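Local coordinates for poly-beta-1,6-N-acetyl-D-glucosamine export protein (Escherichia coli, PDB 4Y25) that exports the biofilm adhesin poly-beta-1,6-N-acetyl-D-glucosamine across the outer membrane through the C-terminal beta-barrel domain that forms this chain, at residues A[75-87]-A[95-107]. Sequence-based numbering, arbitrary orientation.
Sequences RSRNIWLEAEYAE and KPGARLSGWYDFN
Trp80 and Trp103, Glu82 and Ser101, Glu84 and Arg99, and Ala86 and Gly97 are the hydrogen-bonded pairs of an antiparallel ladder between 79-87 and 95-105, whose axes run at 164°. Two bonds join each pair, though the second is weak at Glu84 and at Ala86; beyond the ladder, Asp105 N reaches Asn78 O at 2.7 Å.

A salt-bridge network occupies part of the face carrying Glu82, Glu84 and Arg99. Arg99 starts extended and bends at chi3, which turns its guanidinium across to the two acids. Glu82 OE2 sits at the guanidinium edge, 2.6 Å from Arg99 NH1, which it takes on its anti lone pair; Arg99 NH2 shares the same oxygen. Glu84 OE1 comes to the neighbouring edge, near NE and NH2 of Arg99, in weak bonds, its carboxylate plane turned 80° from the guanidinium. One cation thus bridges two acids, an arrangement that probably offsets their mutual repulsion.

Aromatic packing continues this face. With CG between its backbone N and carbonyl carbon (chi1 59°), Trp103 sets its five-membered ring against Trp80 CB, a CH-pi contact 3.8 Å from the ring centroid. That ring and the Trp80 six-membered ring are near parallel but displaced, centroids 4.9 Å apart.

Apolar groups meet on the other face: Leu81 CD1 lies 3.9 Å from Leu100 CD1, and Tyr85 CZ 3.9 Å from Pro96 CB. Gly97 O lies over one face of the Tyr85 ring. This side, with Ile79 and Tyr104, probably meets lipid, the charged and tryptophan side probably the barrel interior.

Together these contacts join strands 79-89 and 94-105, a beta hairpin within the closed 16-stranded barrel. Strand 64-76 flanks it, with Glu73 accepting a hydrogen bond from Trp80 NE1; strand 110-118 borders the other edge, where Arg111 makes a cation-pi contact with Trp103.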
loop_
_atom_site.group_PDB
_atom_site.type_symbol
_atom_site.label_atom_id
_atom_site.label_comp_id
_atom_site.label_asym_id
_atom_site.label_seq_id
_atom_site.Cartn_x
_atom_site.Cartn_y
_atom_site.Cartn_z
ATOM N N ARG A 75 2.074 -13.385 16.563
ATOM C CA ARG A 75 2.071 -12.017 17.066
ATOM C C ARG A 75 2.345 -11.948 18.570
ATOM O O ARG A 75 1.517 -12.337 19.394
ATOM C CB ARG A 75 0.725 -11.352 16.701
ATOM C CG ARG A 75 0.268 -10.058 17.434
ATOM C CD ARG A 75 1.360 -9.103 17.919
ATOM N NE ARG A 75 0.820 -8.079 18.813
ATOM C CZ ARG A 75 0.481 -8.297 20.082
ATOM N NH1 ARG A 75 0.597 -9.510 20.605
ATOM N NH2 ARG A 75 0.001 -7.307 20.823
ATOM N N SER A 76 3.534 -11.458 18.900
ATOM C CA SER A 76 3.820 -10.860 20.197
ATOM C C SER A 76 4.186 -9.413 19.914
ATOM O O SER A 76 4.362 -9.043 18.758
ATOM C CB SER A 76 4.960 -11.579 20.920
ATOM O OG SER A 76 5.487 -10.776 21.964
ATOM N N ARG A 77 4.300 -8.577 20.937
ATOM C CA ARG A 77 4.852 -7.257 20.681
ATOM C C ARG A 77 6.356 -7.438 20.534
ATOM O O ARG A 77 6.887 -8.493 20.888
ATOM C CB ARG A 77 4.499 -6.263 21.785
ATOM C CG ARG A 77 3.498 -5.196 21.336
ATOM C CD ARG A 77 3.865 -4.606 19.973
ATOM N NE ARG A 77 4.827 -3.512 20.087
ATOM C CZ ARG A 77 4.496 -2.249 20.345
ATOM N NH1 ARG A 77 3.224 -1.913 20.511
ATOM N NH2 ARG A 77 5.438 -1.320 20.434
ATOM N N ASN A 78 7.019 -6.421 19.984
ATOM C CA ASN A 78 8.437 -6.466 19.610
ATOM C C ASN A 78 8.717 -7.352 18.389
ATOM O O ASN A 78 9.813 -7.299 17.834
ATOM C CB ASN A 78 9.311 -6.927 20.787
ATOM C CG ASN A 78 9.294 -5.955 21.949
ATOM O OD1 ASN A 78 8.493 -5.022 21.983
ATOM N ND2 ASN A 78 10.178 -6.177 22.917
ATOM N N ILE A 79 7.737 -8.156 17.971
ATOM C CA ILE A 79 7.905 -9.021 16.797
ATOM C C ILE A 79 6.583 -9.561 16.233
ATOM O O ILE A 79 5.800 -10.190 16.937
ATOM C CB ILE A 79 8.834 -10.220 17.113
ATOM C CG1 ILE A 79 8.827 -11.223 15.957
ATOM C CG2 ILE A 79 8.432 -10.897 18.418
ATOM C CD1 ILE A 79 9.733 -12.416 16.181
ATOM N N TRP A 80 6.351 -9.323 14.945
ATOM C CA TRP A 80 5.151 -9.802 14.263
ATOM C C TRP A 80 5.533 -10.560 12.993
ATOM O O TRP A 80 6.419 -10.125 12.258
ATOM C CB TRP A 80 4.225 -8.626 13.940
ATOM C CG TRP A 80 3.214 -8.888 12.863
ATOM C CD1 TRP A 80 1.937 -9.343 13.028
ATOM C CD2 TRP A 80 3.385 -8.680 11.454
ATOM N NE1 TRP A 80 1.308 -9.443 11.809
ATOM C CE2 TRP A 80 2.175 -9.041 10.828
ATOM C CE3 TRP A 80 4.446 -8.232 10.661
ATOM C CZ2 TRP A 80 1.996 -8.963 9.446
ATOM C CZ3 TRP A 80 4.267 -8.154 9.289
ATOM C CH2 TRP A 80 3.052 -8.519 8.695
ATOM N N LEU A 81 4.872 -11.684 12.733
ATOM C CA LEU A 81 5.265 -12.547 11.617
ATOM C C LEU A 81 4.085 -13.284 10.987
ATOM O O LEU A 81 3.234 -13.822 11.694
ATOM C CB LEU A 81 6.313 -13.560 12.091
ATOM C CG LEU A 81 6.707 -14.708 11.157
ATOM C CD1 LEU A 81 7.483 -14.206 9.952
ATOM C CD2 LEU A 81 7.510 -15.756 11.912
ATOM N N GLU A 82 4.035 -13.308 9.657
ATOM C CA GLU A 82 3.030 -14.111 8.969
ATOM C C GLU A 82 3.551 -14.735 7.678
ATOM O O GLU A 82 4.412 -14.177 6.994
ATOM C CB GLU A 82 1.776 -13.288 8.657
ATOM C CG GLU A 82 1.934 -12.231 7.578
ATOM C CD GLU A 82 0.615 -11.545 7.257
ATOM O OE1 GLU A 82 -0.341 -11.692 8.048
ATOM O OE2 GLU A 82 0.530 -10.857 6.218
ATOM N N ALA A 83 3.018 -15.911 7.369
ATOM C CA ALA A 83 3.258 -16.576 6.098
ATOM C C ALA A 83 1.920 -16.742 5.396
ATOM O O ALA A 83 0.876 -16.781 6.046
ATOM C CB ALA A 83 3.936 -17.919 6.306
ATOM N N GLU A 84 1.947 -16.839 4.073
ATOM C CA GLU A 84 0.715 -16.897 3.299
ATOM C C GLU A 84 0.940 -17.540 1.940
ATOM O O GLU A 84 1.860 -17.166 1.221
ATOM C CB GLU A 84 0.141 -15.489 3.116
ATOM C CG GLU A 84 -0.952 -15.389 2.060
ATOM C CD GLU A 84 -1.213 -13.959 1.623
ATOM O OE1 GLU A 84 -0.269 -13.142 1.667
ATOM O OE2 GLU A 84 -2.360 -13.653 1.234
ATOM N N TYR A 85 0.098 -18.507 1.591
ATOM C CA TYR A 85 0.128 -19.089 0.254
ATOM C C TYR A 85 -1.185 -18.781 -0.459
ATOM O O TYR A 85 -2.253 -18.791 0.151
ATOM C CB TYR A 85 0.376 -20.602 0.318
ATOM C CG TYR A 85 0.867 -21.213 -0.983
ATOM C CD1 TYR A 85 2.140 -21.758 -1.069
ATOM C CD2 TYR A 85 0.053 -21.274 -2.110
ATOM C CE1 TYR A 85 2.599 -22.318 -2.241
ATOM C CE2 TYR A 85 0.507 -21.833 -3.291
ATOM C CZ TYR A 85 1.782 -22.356 -3.345
ATOM O OH TYR A 85 2.254 -22.926 -4.501
ATOM N N ALA A 86 -1.096 -18.494 -1.753
ATOM C CA ALA A 86 -2.273 -18.186 -2.552
ATOM C C ALA A 86 -2.257 -18.919 -3.889
ATOM O O ALA A 86 -1.208 -19.362 -4.354
ATOM C CB ALA A 86 -2.375 -16.687 -2.779
ATOM N N GLU A 87 -3.430 -19.045 -4.500
ATOM C CA GLU A 87 -3.539 -19.573 -5.854
ATOM C C GLU A 87 -4.144 -18.505 -6.759
ATOM O O GLU A 87 -5.198 -17.948 -6.453
ATOM C CB GLU A 87 -4.387 -20.847 -5.880
ATOM C CG GLU A 87 -3.956 -21.857 -6.931
ATOM C CD GLU A 87 -2.468 -22.155 -6.876
ATOM O OE1 GLU A 87 -1.971 -22.525 -5.790
ATOM O OE2 GLU A 87 -1.795 -22.022 -7.920
ATOM N N LYS A 95 -1.492 -20.463 -11.469
ATOM C CA LYS A 95 -0.108 -20.276 -11.061
ATOM C C LYS A 95 -0.036 -20.014 -9.563
ATOM O O LYS A 95 -0.875 -19.302 -9.011
ATOM C CB LYS A 95 0.548 -19.133 -11.836
ATOM C CG LYS A 95 1.097 -19.555 -13.185
ATOM C CD LYS A 95 2.010 -18.491 -13.759
ATOM C CE LYS A 95 1.894 -18.433 -15.268
ATOM N NZ LYS A 95 1.633 -19.781 -15.846
ATOM N N PRO A 96 0.970 -20.599 -8.902
ATOM C CA PRO A 96 1.136 -20.573 -7.445
ATOM C C PRO A 96 1.678 -19.256 -6.893
ATOM O O PRO A 96 2.336 -18.504 -7.610
ATOM C CB PRO A 96 2.136 -21.698 -7.204
ATOM C CG PRO A 96 2.962 -21.713 -8.426
ATOM C CD PRO A 96 2.014 -21.413 -9.551
ATOM N N GLY A 97 1.409 -18.997 -5.617
ATOM C CA GLY A 97 1.857 -17.776 -4.976
ATOM C C GLY A 97 2.004 -17.881 -3.466
ATOM O O GLY A 97 1.201 -18.527 -2.800
ATOM N N ALA A 98 3.031 -17.231 -2.924
ATOM C CA ALA A 98 3.287 -17.267 -1.487
ATOM C C ALA A 98 3.891 -15.962 -0.968
ATOM O O ALA A 98 4.602 -15.262 -1.688
ATOM C CB ALA A 98 4.201 -18.435 -1.147
ATOM N N ARG A 99 3.613 -15.643 0.290
ATOM C CA ARG A 99 4.178 -14.447 0.902
ATOM C C ARG A 99 4.721 -14.718 2.303
ATOM O O ARG A 99 4.087 -15.397 3.111
ATOM C CB ARG A 99 3.137 -13.329 0.954
ATOM C CG ARG A 99 3.644 -12.047 1.591
ATOM C CD ARG A 99 2.641 -10.917 1.439
ATOM N NE ARG A 99 1.370 -11.231 2.083
ATOM C CZ ARG A 99 1.144 -11.102 3.385
ATOM N NH1 ARG A 99 2.105 -10.666 4.189
ATOM N NH2 ARG A 99 -0.044 -11.411 3.888
ATOM N N LEU A 100 5.909 -14.191 2.577
ATOM C CA LEU A 100 6.496 -14.257 3.908
ATOM C C LEU A 100 6.924 -12.863 4.337
ATOM O O LEU A 100 7.654 -12.182 3.618
ATOM C CB LEU A 100 7.688 -15.213 3.937
ATOM C CG LEU A 100 8.418 -15.292 5.278
ATOM C CD1 LEU A 100 7.496 -15.826 6.367
ATOM C CD2 LEU A 100 9.674 -16.147 5.166
ATOM N N SER A 101 6.463 -12.433 5.505
ATOM C CA SER A 101 6.749 -11.081 5.965
ATOM C C SER A 101 6.764 -10.979 7.482
ATOM O O SER A 101 6.198 -11.823 8.182
ATOM C CB SER A 101 5.724 -10.100 5.395
ATOM O OG SER A 101 4.405 -10.494 5.724
ATOM N N GLY A 102 7.413 -9.932 7.980
ATOM C CA GLY A 102 7.466 -9.685 9.406
ATOM C C GLY A 102 8.212 -8.418 9.766
ATOM O O GLY A 102 8.955 -7.866 8.954
ATOM N N TRP A 103 7.993 -7.942 10.987
ATOM C CA TRP A 103 8.825 -6.888 11.548
ATOM C C TRP A 103 9.161 -7.227 12.983
ATOM O O TRP A 103 8.414 -7.933 13.661
ATOM C CB TRP A 103 8.148 -5.509 11.473
ATOM C CG TRP A 103 6.819 -5.405 12.180
ATOM C CD1 TRP A 103 5.587 -5.427 11.600
ATOM C CD2 TRP A 103 6.593 -5.248 13.592
ATOM N NE1 TRP A 103 4.608 -5.305 12.557
ATOM C CE2 TRP A 103 5.198 -5.193 13.786
ATOM C CE3 TRP A 103 7.434 -5.150 14.708
ATOM C CZ2 TRP A 103 4.625 -5.047 15.049
ATOM C CZ3 TRP A 103 6.860 -5.010 15.962
ATOM C CH2 TRP A 103 5.470 -4.959 16.121
ATOM N N TYR A 104 10.295 -6.721 13.436
ATOM C CA TYR A 104 10.676 -6.818 14.831
ATOM C C TYR A 104 11.120 -5.446 15.287
ATOM O O TYR A 104 11.505 -4.605 14.471
ATOM C CB TYR A 104 11.794 -7.835 15.025
ATOM C CG TYR A 104 13.046 -7.503 14.247
ATOM C CD1 TYR A 104 14.044 -6.714 14.804
ATOM C CD2 TYR A 104 13.228 -7.977 12.955
ATOM C CE1 TYR A 104 15.187 -6.403 14.093
ATOM C CE2 TYR A 104 14.368 -7.677 12.239
ATOM C CZ TYR A 104 15.346 -6.892 12.814
ATOM O OH TYR A 104 16.483 -6.591 12.103
ATOM N N ASP A 105 11.080 -5.212 16.589
ATOM C CA ASP A 105 11.486 -3.918 17.093
ATOM C C ASP A 105 12.749 -4.090 17.941
ATOM O O ASP A 105 12.729 -4.716 19.000
ATOM C CB ASP A 105 10.313 -3.264 17.848
ATOM C CG ASP A 105 10.698 -1.990 18.584
ATOM O OD1 ASP A 105 11.742 -1.958 19.258
ATOM O OD2 ASP A 105 9.959 -0.989 18.447
ATOM N N PHE A 106 13.847 -3.540 17.421
ATOM C CA PHE A 106 15.143 -3.451 18.099
ATOM C C PHE A 106 14.985 -2.653 19.406
ATOM O O PHE A 106 14.449 -3.179 20.379
ATOM C CB PHE A 106 16.171 -2.826 17.137
ATOM C CG PHE A 106 17.561 -2.682 17.702
ATOM C CD1 PHE A 106 18.395 -3.782 17.838
ATOM C CD2 PHE A 106 18.062 -1.430 18.022
ATOM C CE1 PHE A 106 19.682 -3.638 18.339
ATOM C CE2 PHE A 106 19.338 -1.277 18.520
ATOM C CZ PHE A 106 20.153 -2.382 18.678
ATOM N N ASN A 107 15.448 -1.406 19.444
ATOM C CA ASN A 107 15.056 -0.505 20.520
ATOM C C ASN A 107 13.692 0.034 20.141
ATOM O O ASN A 107 13.352 0.042 18.962
ATOM C CB ASN A 107 16.115 0.597 20.780
ATOM C CG ASN A 107 16.188 1.671 19.695
ATOM O OD1 ASN A 107 15.276 1.871 18.900
ATOM N ND2 ASN A 107 17.291 2.397 19.701
#